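Local coordinates for protein protelomerase (PDB 4F41) that probably resolves replicated telomeres into covalently closed DNA hairpin ends by cutting and rejoining DNA strands, at residues I148-R153 against V202-E207; L179-A184 against G195-I200; L267-A272 against A289-N294. The protein carries 1 engineered substitution. All coordinates share one frame; numbering follows the deposited sequence.

Interaction 1: I148-R153 against V202-E207; sequences IGMTGR and VLTRSE
Met150 and Leu203 meet where the C-terminal end of helix 140-151 receives the loop between strand 198-201 and helix 206-217, inside the telomere-resolvase catalytic domain. Gly152, with positive phi (71°), is the first residue to leave the helical path. The carbonyl of Met150, in the last turn, serves as acceptor for the incoming chain.

One backbone hydrogen bond spans the contact. Leu203 N donates to Met150 O over 3.2 Å, and the CA of Val202 makes a longer C-H...O contact with the same oxygen (3.4 Å). Two successive loop residues thus address a single carbonyl at the helix end.

The apolar part is carried by the thioether of Met150. Its chain bends at chi2 (-54°) and again at chi3, which brings SD down on the loop backbone, 3.5 Å from Leu203 CB and 3.6 Å from Thr204 CB. The Thr204 side chain crosses that of Met150 at about a right angle, its methyl facing the sulfur, while its OG1 bonds to Glu132. Val209, in the following helix, covers Met150, Thr151 and Thr204 together. Thr151 and Val202 run alongside each other, CG2 of the threonine against CG1 of the valine.

Beyond the turn, Arg153 folds back on its own helix end, and NE reaches Thr151 O at 2.9 Å from above the carbonyl plane. On the loop side, the tip of Leu203 ends with CD1 3.6 Å from the carbonyl oxygen of Gly149.

Interaction 2: L179-A184 against G195-I200; sequences LFNGQA and GITYEI. With nucleotides of chain B.
Phe180 lays the CD2 side of its ring against Tyr198, with CD2 3.5 Å from Tyr198 CE2. The two side chains run side by side from facing residues of adjacent strands. Their planes stand almost perpendicular (86°), yet the approach is oblique, and Tyr198 OH comes in at the edge of the Phe180 ring near its plane. Ile200 CD1 packs against Phe180 CB, and Arg153 makes a cation-pi contact with the Phe180 ring.

The backbones form an antiparallel pairing of strands 177-180 and 198-201, which adds 198-201 as an outermost strand, within this chain, of the four-stranded antiparallel sheet of the catalytic domain. Phe180 and Tyr198 are a hydrogen-bonded pair, Phe180 N to Tyr198 O at 2.9 Å and Tyr198 N to Phe180 O at 3.1 Å. Leu179 and Glu199 form the neighbouring non-hydrogen-bonded pair, where Leu179 CD2 rests on Glu199 CB (3.8 Å) while the carboxylate turns to Ser177.

From Asn181 and Thr197 onward, polar side chains join the two chains. Thr197 OG1 gives Asn181 OD1 a weak bond (3.3 Å). Gln183 bends at chi2 (77°) to set OE1 2.7 Å from Tyr198 OH, which donates from above the carbonyl plane. Next along, Ala184 CB lies 3.5 Å from O5' of DT22 of chain B.

With OE1 taken by the tyrosine and NE2 bonded to Leu291 O, the amide of Gln183 has its flip fixed from both ends, and the phenol hydrogen is directed toward it.

Interaction 3: L267-A272 against A289-N294; sequences LYAEVA and AILGHN. With nucleotides of chain B.
The hydroxyl of Tyr268 is bonded to Pro201 O and, weakly, to NH1 of Arg153, and this anchors the ring that meets Ile290 and Leu291. The same NH1 bonds to Ile290 O, so one guanidinium nitrogen touches both sides of the contact.

Across the contact itself the packing is wholly apolar. Ile290 carries most of it through CD1: its CG1 sits between backbone N and carbonyl carbon (chi1 65°), and the straight continuation places CD1 between Ala272 CB, 3.6 Å away, and Tyr268 CE2, 4.1 Å away. CD1 meets the Tyr268 ring obliquely. Ala272 CB, one helical turn on, lies over the centre of that ring and so contacts both the aromatic and the isoleucine methyl. Leu291 CD1 comes to the ring's edge near its plane and lies 4.2 Å from Ala269 CB.

Gly292, with positive phi (78°), follows, and the chain then runs to the DNA. His293 rests one face of its ring on Leu291 CB. Asn294 N donates to OP2 of DC15 of chain B over 2.7 Å, a backbone grip on a phosphate, and Asn294 ND2 comes within 3.4 Å of OP2 of DT16 of chain B. A buried apolar contact and a phosphate contact are therefore only a few residues apart.

Helix 263-275 is covered on another side by helix 124-133, whose Tyr124 touches Leu267 and Val271. Phe287 of helix 283-290 also packs on Ala269; the contact joins helix 263-275 to the region where helix 283-290 gives way to loop.

Past the N-terminal helices, the end of helix 140-151 opens the loop that interaction 1 closes at 202-207. Nested inside that loop is interaction 2, which closes the shorter excursion between strands 177-180 and 198-201; strand 198-201 then leads directly into the later segment of interaction 1. Interaction 3 follows in series, joining helix 263-275 to the 289-294 segment. All three lie within the catalytic domain and touch one another. Arg153 connects interaction 1 with both others, and Gln183 bonds to the backbone of Leu291. The three contacts thus bring the sheet, the end of helix 140-151 and the DNA-contacting loop together.

Interaction 1: I148-R153 against V202-E207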
loop_
_atom_site.group_PDB
_atom_site.type_symbol
_atom_site.label_atom_id
_atom_site.label_comp_id
_atom_site.label_asym_id
_atom_site.label_seq_id
_atom_site.Cartn_x
_atom_site.Cartn_y
_atom_site.Cartn_z
ATOM N N ILE A 148 -10.541 3.205 -6.583
ATOM C CA ILE A 148 -9.417 2.282 -6.659
ATOM C C ILE A 148 -9.461 1.566 -8.001
ATOM O O ILE A 148 -8.446 1.434 -8.681
ATOM C CB ILE A 148 -9.450 1.231 -5.530
ATOM C CG1 ILE A 148 -9.375 1.907 -4.160
ATOM C CG2 ILE A 148 -8.311 0.236 -5.688
ATOM C CD1 ILE A 148 -9.465 0.941 -2.999
ATOM N N GLY A 149 -10.654 1.122 -8.384
ATOM C CA GLY A 149 -10.838 0.408 -9.635
ATOM C C GLY A 149 -10.577 1.229 -10.887
ATOM O O GLY A 149 -9.975 0.737 -11.842
ATOM N N MET A 150 -11.031 2.480 -10.892
ATOM C CA MET A 150 -10.907 3.333 -12.075
ATOM C C MET A 150 -9.566 4.057 -12.184
ATOM O O MET A 150 -9.084 4.308 -13.288
ATOM C CB MET A 150 -12.042 4.364 -12.135
ATOM C CG MET A 150 -13.383 3.832 -12.623
ATOM S SD MET A 150 -13.332 2.996 -14.220
ATOM C CE MET A 150 -13.419 1.276 -13.722
ATOM N N THR A 151 -8.970 4.402 -11.047
ATOM C CA THR A 151 -7.736 5.185 -11.055
ATOM C C THR A 151 -6.497 4.353 -10.732
ATOM O O THR A 151 -5.372 4.766 -11.016
ATOM C CB THR A 151 -7.817 6.379 -10.085
ATOM O OG1 THR A 151 -8.085 5.904 -8.760
ATOM C CG2 THR A 151 -8.925 7.332 -10.508
ATOM N N GLY A 152 -6.704 3.184 -10.138
ATOM C CA GLY A 152 -5.604 2.294 -9.816
ATOM C C GLY A 152 -4.734 2.800 -8.681
ATOM O O GLY A 152 -3.574 2.405 -8.554
ATOM N N ARG A 153 -5.292 3.679 -7.856
ATOM C CA ARG A 153 -4.577 4.175 -6.689
ATOM C C ARG A 153 -4.775 3.242 -5.501
ATOM O O ARG A 153 -5.796 2.563 -5.395
ATOM C CB ARG A 153 -5.032 5.592 -6.330
ATOM C CG ARG A 153 -4.817 6.616 -7.432
ATOM C CD ARG A 153 -3.408 6.537 -7.992
ATOM N NE ARG A 153 -3.412 6.085 -9.379
ATOM C CZ ARG A 153 -2.316 5.811 -10.080
ATOM N NH1 ARG A 153 -2.416 5.409 -11.340
ATOM N NH2 ARG A 153 -1.120 5.937 -9.523
ATOM N N VAL A 202 -7.345 6.771 -16.753
ATOM C CA VAL A 202 -8.513 6.249 -16.056
ATOM C C VAL A 202 -9.289 5.309 -16.973
ATOM O O VAL A 202 -9.176 5.395 -18.196
ATOM C CB VAL A 202 -9.429 7.380 -15.558
ATOM C CG1 VAL A 202 -8.847 8.021 -14.307
ATOM C CG2 VAL A 202 -9.630 8.415 -16.649
ATOM N N LEU A 203 -10.073 4.414 -16.382
ATOM C CA LEU A 203 -10.756 3.381 -17.154
ATOM C C LEU A 203 -12.191 3.769 -17.506
ATOM O O LEU A 203 -12.914 3.005 -18.146
ATOM C CB LEU A 203 -10.711 2.046 -16.411
ATOM C CG LEU A 203 -9.308 1.647 -15.949
ATOM C CD1 LEU A 203 -9.307 0.262 -15.322
ATOM C CD2 LEU A 203 -8.317 1.727 -17.103
ATOM N N THR A 204 -12.595 4.959 -17.078
ATOM C CA THR A 204 -13.864 5.542 -17.492
ATOM C C THR A 204 -13.614 7.008 -17.821
ATOM O O THR A 204 -12.484 7.480 -17.710
ATOM C CB THR A 204 -14.932 5.432 -16.391
ATOM O OG1 THR A 204 -16.208 5.817 -16.919
ATOM C CG2 THR A 204 -14.581 6.331 -15.219
ATOM N N ARG A 205 -14.654 7.726 -18.231
ATOM C CA ARG A 205 -14.498 9.141 -18.549
ATOM C C ARG A 205 -14.076 9.921 -17.303
ATOM O O ARG A 205 -14.495 9.603 -16.190
ATOM C CB ARG A 205 -15.780 9.716 -19.162
ATOM C CG ARG A 205 -16.951 9.819 -18.203
ATOM C CD ARG A 205 -18.218 10.259 -18.920
ATOM N NE ARG A 205 -19.087 9.130 -19.243
ATOM C CZ ARG A 205 -20.245 9.238 -19.889
ATOM N NH1 ARG A 205 -20.675 10.426 -20.290
ATOM N NH2 ARG A 205 -20.971 8.156 -20.136
ATOM N N SER A 206 -13.230 10.928 -17.500
ATOM C CA SER A 206 -12.632 11.670 -16.392
ATOM C C SER A 206 -13.659 12.388 -15.518
ATOM O O SER A 206 -13.514 12.438 -14.294
ATOM C CB SER A 206 -11.605 12.675 -16.920
ATOM O OG SER A 206 -12.211 13.615 -17.789
ATOM N N GLU A 207 -14.692 12.937 -16.152
ATOM C CA GLU A 207 -15.720 13.702 -15.450
ATOM C C GLU A 207 -16.372 12.893 -14.331
ATOM O O GLU A 207 -16.608 13.409 -13.237
ATOM C CB GLU A 207 -16.791 14.196 -16.429
ATOM C CG GLU A 207 -16.261 15.059 -17.569
ATOM C CD GLU A 207 -15.758 14.240 -18.744
ATOM O OE1 GLU A 207 -15.070 14.809 -19.617
ATOM O OE2 GLU A 207 -16.058 13.028 -18.797
#

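Interaction 2: L179-A184 against G195-I200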
loop_
_atom_site.group_PDB
_atom_site.type_symbol
_atom_site.label_atom_id
_atom_site.label_comp_id
_atom_site.label_asym_id
_atom_site.label_seq_id
_atom_site.Cartn_x
_atom_site.Cartn_y
_atom_site.Cartn_z
ATOM N N LEU A 179 -5.049 14.092 -13.409
ATOM C CA LEU A 179 -3.808 14.354 -12.691
ATOM C C LEU A 179 -3.901 13.819 -11.268
ATOM O O LEU A 179 -4.944 13.927 -10.623
ATOM C CB LEU A 179 -3.489 15.849 -12.683
ATOM C CG LEU A 179 -3.297 16.510 -14.050
ATOM C CD1 LEU A 179 -2.860 17.959 -13.890
ATOM C CD2 LEU A 179 -2.297 15.732 -14.890
ATOM N N PHE A 180 -2.808 13.241 -10.782
ATOM C CA PHE A 180 -2.793 12.638 -9.454
ATOM C C PHE A 180 -1.662 13.173 -8.583
ATOM O O PHE A 180 -0.533 13.341 -9.043
ATOM C CB PHE A 180 -2.697 11.114 -9.561
ATOM C CG PHE A 180 -2.341 10.436 -8.267
ATOM C CD1 PHE A 180 -3.255 10.371 -7.228
ATOM C CD2 PHE A 180 -1.095 9.859 -8.093
ATOM C CE1 PHE A 180 -2.931 9.749 -6.038
ATOM C CE2 PHE A 180 -0.764 9.234 -6.905
ATOM C CZ PHE A 180 -1.684 9.179 -5.875
ATOM N N ASN A 181 -1.981 13.440 -7.321
ATOM C CA ASN A 181 -0.984 13.861 -6.344
ATOM C C ASN A 181 -1.278 13.261 -4.975
ATOM O O ASN A 181 -2.406 13.329 -4.486
ATOM C CB ASN A 181 -0.919 15.386 -6.255
ATOM C CG ASN A 181 0.158 15.867 -5.302
ATOM O OD1 ASN A 181 1.325 15.987 -5.676
ATOM N ND2 ASN A 181 -0.228 16.146 -4.062
ATOM N N GLY A 182 -0.258 12.673 -4.360
ATOM C CA GLY A 182 -0.421 12.015 -3.078
ATOM C C GLY A 182 0.074 10.584 -3.128
ATOM O O GLY A 182 -0.542 9.680 -2.566
ATOM N N GLN A 183 1.195 10.384 -3.816
ATOM C CA GLN A 183 1.804 9.067 -3.939
ATOM C C GLN A 183 2.290 8.579 -2.579
ATOM O O GLN A 183 2.889 9.338 -1.817
ATOM C CB GLN A 183 2.969 9.113 -4.929
ATOM C CG GLN A 183 3.611 7.764 -5.218
ATOM C CD GLN A 183 2.793 6.909 -6.164
ATOM O OE1 GLN A 183 1.759 7.340 -6.676
ATOM N NE2 GLN A 183 3.256 5.689 -6.408
ATOM N N ALA A 184 2.028 7.312 -2.279
ATOM C CA ALA A 184 2.410 6.741 -0.993
ATOM C C ALA A 184 3.647 5.854 -1.110
ATOM O O ALA A 184 4.085 5.526 -2.213
ATOM C CB ALA A 184 1.250 5.961 -0.395
ATOM N N GLY A 195 5.032 14.367 -3.620
ATOM C CA GLY A 195 4.602 15.735 -3.838
ATOM C C GLY A 195 4.627 16.110 -5.305
ATOM O O GLY A 195 4.623 17.290 -5.657
ATOM N N ILE A 196 4.652 15.097 -6.166
ATOM C CA ILE A 196 4.686 15.315 -7.605
ATOM C C ILE A 196 3.334 15.008 -8.240
ATOM O O ILE A 196 2.783 13.922 -8.055
ATOM C CB ILE A 196 5.762 14.445 -8.283
ATOM C CG1 ILE A 196 7.133 14.702 -7.654
ATOM C CG2 ILE A 196 5.799 14.711 -9.779
ATOM C CD1 ILE A 196 7.630 16.117 -7.835
ATOM N N THR A 197 2.803 15.971 -8.984
ATOM C CA THR A 197 1.546 15.781 -9.696
ATOM C C THR A 197 1.810 15.251 -11.099
ATOM O O THR A 197 2.279 15.983 -11.971
ATOM C CB THR A 197 0.744 17.093 -9.789
ATOM O OG1 THR A 197 0.442 17.566 -8.471
ATOM C CG2 THR A 197 -0.553 16.872 -10.553
ATOM N N TYR A 198 1.515 13.973 -11.312
ATOM C CA TYR A 198 1.738 13.348 -12.611
ATOM C C TYR A 198 0.441 12.806 -13.208
ATOM O O TYR A 198 -0.518 12.526 -12.490
ATOM C CB TYR A 198 2.803 12.250 -12.516
ATOM C CG TYR A 198 2.420 11.062 -11.658
ATOM C CD1 TYR A 198 2.049 9.856 -12.237
ATOM C CD2 TYR A 198 2.440 11.143 -10.272
ATOM C CE1 TYR A 198 1.706 8.766 -11.462
ATOM C CE2 TYR A 198 2.094 10.058 -9.487
ATOM C CZ TYR A 198 1.727 8.872 -10.089
ATOM O OH TYR A 198 1.383 7.790 -9.314
ATOM N N GLU A 199 0.423 12.663 -14.530
ATOM C CA GLU A 199 -0.784 12.271 -15.248
ATOM C C GLU A 199 -0.979 10.757 -15.266
ATOM O O GLU A 199 -0.063 10.005 -15.600
ATOM C CB GLU A 199 -0.744 12.816 -16.676
ATOM C CG GLU A 199 -2.061 12.718 -17.427
ATOM C CD GLU A 199 -1.988 13.348 -18.805
ATOM O OE1 GLU A 199 -0.865 13.505 -19.328
ATOM O OE2 GLU A 199 -3.052 13.691 -19.361
ATOM N N ILE A 200 -2.181 10.318 -14.902
ATOM C CA ILE A 200 -2.524 8.900 -14.908
ATOM C C ILE A 200 -3.752 8.636 -15.774
ATOM O O ILE A 200 -4.634 9.490 -15.887
ATOM C CB ILE A 200 -2.794 8.373 -13.483
ATOM C CG1 ILE A 200 -3.964 9.123 -12.844
ATOM C CG2 ILE A 200 -1.550 8.493 -12.625
ATOM C CD1 ILE A 200 -4.398 8.557 -11.510
ATOM P P DT B 22 2.823 4.949 3.416
ATOM O OP1 DT B 22 3.233 6.151 2.656
ATOM O OP2 DT B 22 2.346 5.089 4.810
ATOM O "O5'" DT B 22 1.691 4.176 2.590
ATOM C "C5'" DT B 22 0.881 3.192 3.228
ATOM C "C4'" DT B 22 1.052 1.831 2.581
ATOM O "O4'" DT B 22 2.074 1.086 3.282
ATOM C "C3'" DT B 22 -0.174 0.931 2.653
ATOM O "O3'" DT B 22 -1.014 1.149 1.527
ATOM C "C2'" DT B 22 0.414 -0.478 2.623
ATOM C "C1'" DT B 22 1.877 -0.289 3.021
ATOM N N1 DT B 22 2.279 -1.090 4.217
ATOM C C2 DT B 22 2.362 -2.460 4.103
ATOM O O2 DT B 22 2.127 -3.069 3.074
ATOM N N3 DT B 22 2.742 -3.104 5.249
ATOM C C4 DT B 22 3.040 -2.541 6.473
ATOM O O4 DT B 22 3.371 -3.226 7.438
ATOM C C5 DT B 22 2.932 -1.103 6.525
ATOM C C7 DT B 22 3.230 -0.370 7.799
ATOM C C6 DT B 22 2.562 -0.456 5.410
HETATM O O HOH W 1 1.963 12.276 -5.399
#

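Interaction 3: L267-A272 against A289-N294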
loop_
_atom_site.group_PDB
_atom_site.type_symbol
_atom_site.label_atom_id
_atom_site.label_comp_id
_atom_site.label_asym_id
_atom_site.label_seq_id
_atom_site.Cartn_x
_atom_site.Cartn_y
_atom_site.Cartn_z
ATOM N N LEU A 267 -4.868 -5.467 -11.741
ATOM C CA LEU A 267 -5.804 -5.482 -12.859
ATOM C C LEU A 267 -5.793 -4.165 -13.623
ATOM O O LEU A 267 -5.604 -4.170 -14.838
ATOM C CB LEU A 267 -7.221 -5.807 -12.378
ATOM C CG LEU A 267 -8.298 -5.922 -13.462
ATOM C CD1 LEU A 267 -7.918 -6.975 -14.486
ATOM C CD2 LEU A 267 -9.650 -6.247 -12.853
ATOM N N TYR A 268 -5.941 -3.050 -12.903
ATOM C CA TYR A 268 -5.967 -1.721 -13.517
ATOM C C TYR A 268 -4.819 -1.592 -14.500
ATOM O O TYR A 268 -5.043 -1.476 -15.711
ATOM C CB TYR A 268 -5.903 -0.623 -12.447
ATOM C CG TYR A 268 -5.414 0.735 -12.918
ATOM C CD1 TYR A 268 -6.282 1.646 -13.510
ATOM C CD2 TYR A 268 -4.089 1.122 -12.733
ATOM C CE1 TYR A 268 -5.837 2.891 -13.926
ATOM C CE2 TYR A 268 -3.640 2.362 -13.147
ATOM C CZ TYR A 268 -4.517 3.242 -13.742
ATOM O OH TYR A 268 -4.077 4.480 -14.156
ATOM N N ALA A 269 -3.602 -1.690 -13.968
ATOM C CA ALA A 269 -2.384 -1.606 -14.761
ATOM C C ALA A 269 -2.525 -2.431 -16.032
ATOM O O ALA A 269 -2.331 -1.920 -17.139
ATOM C CB ALA A 269 -1.190 -2.063 -13.951
ATOM N N GLU A 270 -2.909 -3.695 -15.862
ATOM C CA GLU A 270 -3.063 -4.611 -16.986
ATOM C C GLU A 270 -3.913 -3.975 -18.077
ATOM O O GLU A 270 -3.435 -3.767 -19.194
ATOM C CB GLU A 270 -3.683 -5.938 -16.537
ATOM C CG GLU A 270 -3.533 -7.066 -17.544
ATOM C CD GLU A 270 -2.097 -7.534 -17.678
ATOM O OE1 GLU A 270 -1.356 -7.470 -16.672
ATOM O OE2 GLU A 270 -1.707 -7.961 -18.786
ATOM N N VAL A 271 -5.149 -3.609 -17.746
ATOM C CA VAL A 271 -6.031 -3.078 -18.779
ATOM C C VAL A 271 -5.556 -1.692 -19.202
ATOM O O VAL A 271 -5.765 -1.277 -20.343
ATOM C CB VAL A 271 -7.532 -3.086 -18.368
ATOM C CG1 VAL A 271 -7.758 -3.974 -17.154
ATOM C CG2 VAL A 271 -8.044 -1.677 -18.118
ATOM N N ALA A 272 -4.871 -1.000 -18.294
ATOM C CA ALA A 272 -4.349 0.322 -18.606
ATOM C C ALA A 272 -3.245 0.182 -19.641
ATOM O O ALA A 272 -2.968 1.106 -20.403
ATOM C CB ALA A 272 -3.829 1.005 -17.356
ATOM N N ALA A 289 5.407 3.782 -14.946
ATOM C CA ALA A 289 5.018 5.154 -15.249
ATOM C C ALA A 289 3.673 5.512 -14.626
ATOM O O ALA A 289 3.541 6.543 -13.965
ATOM C CB ALA A 289 4.980 5.375 -16.755
ATOM N N ILE A 290 2.677 4.656 -14.833
ATOM C CA ILE A 290 1.321 4.943 -14.371
ATOM C C ILE A 290 1.100 4.593 -12.899
ATOM O O ILE A 290 0.073 4.948 -12.320
ATOM C CB ILE A 290 0.264 4.221 -15.228
ATOM C CG1 ILE A 290 0.386 2.705 -15.065
ATOM C CG2 ILE A 290 0.404 4.618 -16.690
ATOM C CD1 ILE A 290 -0.629 1.922 -15.861
ATOM N N LEU A 291 2.061 3.898 -12.299
ATOM C CA LEU A 291 1.965 3.530 -10.888
ATOM C C LEU A 291 2.731 4.514 -10.008
ATOM O O LEU A 291 2.557 4.537 -8.790
ATOM C CB LEU A 291 2.472 2.103 -10.659
ATOM C CG LEU A 291 1.452 0.960 -10.685
ATOM C CD1 LEU A 291 0.445 1.124 -11.811
ATOM C CD2 LEU A 291 2.166 -0.377 -10.809
ATOM N N GLY A 292 3.575 5.325 -10.635
ATOM C CA GLY A 292 4.334 6.339 -9.923
ATOM C C GLY A 292 5.524 5.770 -9.176
ATOM O O GLY A 292 5.826 6.193 -8.061
ATOM N N HIS A 293 6.206 4.812 -9.796
ATOM C CA HIS A 293 7.357 4.168 -9.172
ATOM C C HIS A 293 8.592 5.062 -9.167
ATOM O O HIS A 293 8.599 6.135 -9.771
ATOM C CB HIS A 293 7.674 2.844 -9.866
ATOM C CG HIS A 293 6.664 1.768 -9.612
ATOM N ND1 HIS A 293 6.649 0.584 -10.309
ATOM C CD2 HIS A 293 5.637 1.704 -8.729
ATOM C CE1 HIS A 293 5.652 -0.170 -9.873
ATOM N NE2 HIS A 293 5.026 0.486 -8.915
ATOM N N ASN A 294 9.634 4.602 -8.482
ATOM C CA ASN A 294 10.888 5.338 -8.386
ATOM C C ASN A 294 11.536 5.539 -9.753
ATOM O O ASN A 294 11.297 4.762 -10.679
ATOM C CB ASN A 294 11.856 4.606 -7.453
ATOM C CG ASN A 294 13.086 5.429 -7.123
ATOM O OD1 ASN A 294 13.025 6.657 -7.056
ATOM N ND2 ASN A 294 14.211 4.754 -6.919
ATOM P P DC B 15 8.846 3.786 -4.996
ATOM O OP1 DC B 15 8.150 5.092 -5.021
ATOM O OP2 DC B 15 9.126 3.081 -6.267
ATOM O "O5'" DC B 15 10.230 3.954 -4.211
ATOM C "C5'" DC B 15 10.228 4.555 -2.922
ATOM C "C4'" DC B 15 11.504 4.256 -2.152
ATOM O "O4'" DC B 15 11.597 2.833 -1.877
ATOM C "C3'" DC B 15 12.807 4.635 -2.855
ATOM O "O3'" DC B 15 13.690 5.257 -1.926
ATOM C "C2'" DC B 15 13.347 3.282 -3.303
ATOM C "C1'" DC B 15 12.937 2.455 -2.095
ATOM N N1 DC B 15 13.039 0.989 -2.310
ATOM C C2 DC B 15 13.366 0.160 -1.233
ATOM O O2 DC B 15 13.552 0.666 -0.120
ATOM N N3 DC B 15 13.462 -1.177 -1.440
ATOM C C4 DC B 15 13.251 -1.680 -2.656
ATOM N N4 DC B 15 13.359 -3.003 -2.813
ATOM C C5 DC B 15 12.921 -0.849 -3.769
ATOM C C6 DC B 15 12.829 0.466 -3.553
ATOM P P DT B 16 15.163 5.709 -2.383
ATOM O OP1 DT B 16 15.607 6.796 -1.483
ATOM O OP2 DT B 16 15.137 5.935 -3.846
ATOM O "O5'" DT B 16 16.060 4.411 -2.104
ATOM C "C5'" DT B 16 16.134 3.873 -0.788
ATOM C "C4'" DT B 16 16.709 2.464 -0.774
ATOM O "O4'" DT B 16 16.075 1.645 -1.794
ATOM C "C3'" DT B 16 18.219 2.345 -1.008
ATOM O "O3'" DT B 16 18.794 1.624 0.089
ATOM C "C2'" DT B 16 18.303 1.585 -2.330
ATOM C "C1'" DT B 16 17.045 0.737 -2.262
ATOM N N1 DT B 16 16.651 0.167 -3.583
ATOM C C2 DT B 16 16.487 -1.197 -3.707
ATOM O O2 DT B 16 16.635 -1.977 -2.784
ATOM N N3 DT B 16 16.132 -1.619 -4.965
ATOM C C4 DT B 16 15.936 -0.832 -6.085
ATOM O O4 DT B 16 15.619 -1.305 -7.172
ATOM C C5 DT B 16 16.130 0.584 -5.885
ATOM C C7 DT B 16 15.945 1.537 -7.029
ATOM C C6 DT B 16 16.475 1.010 -4.663
#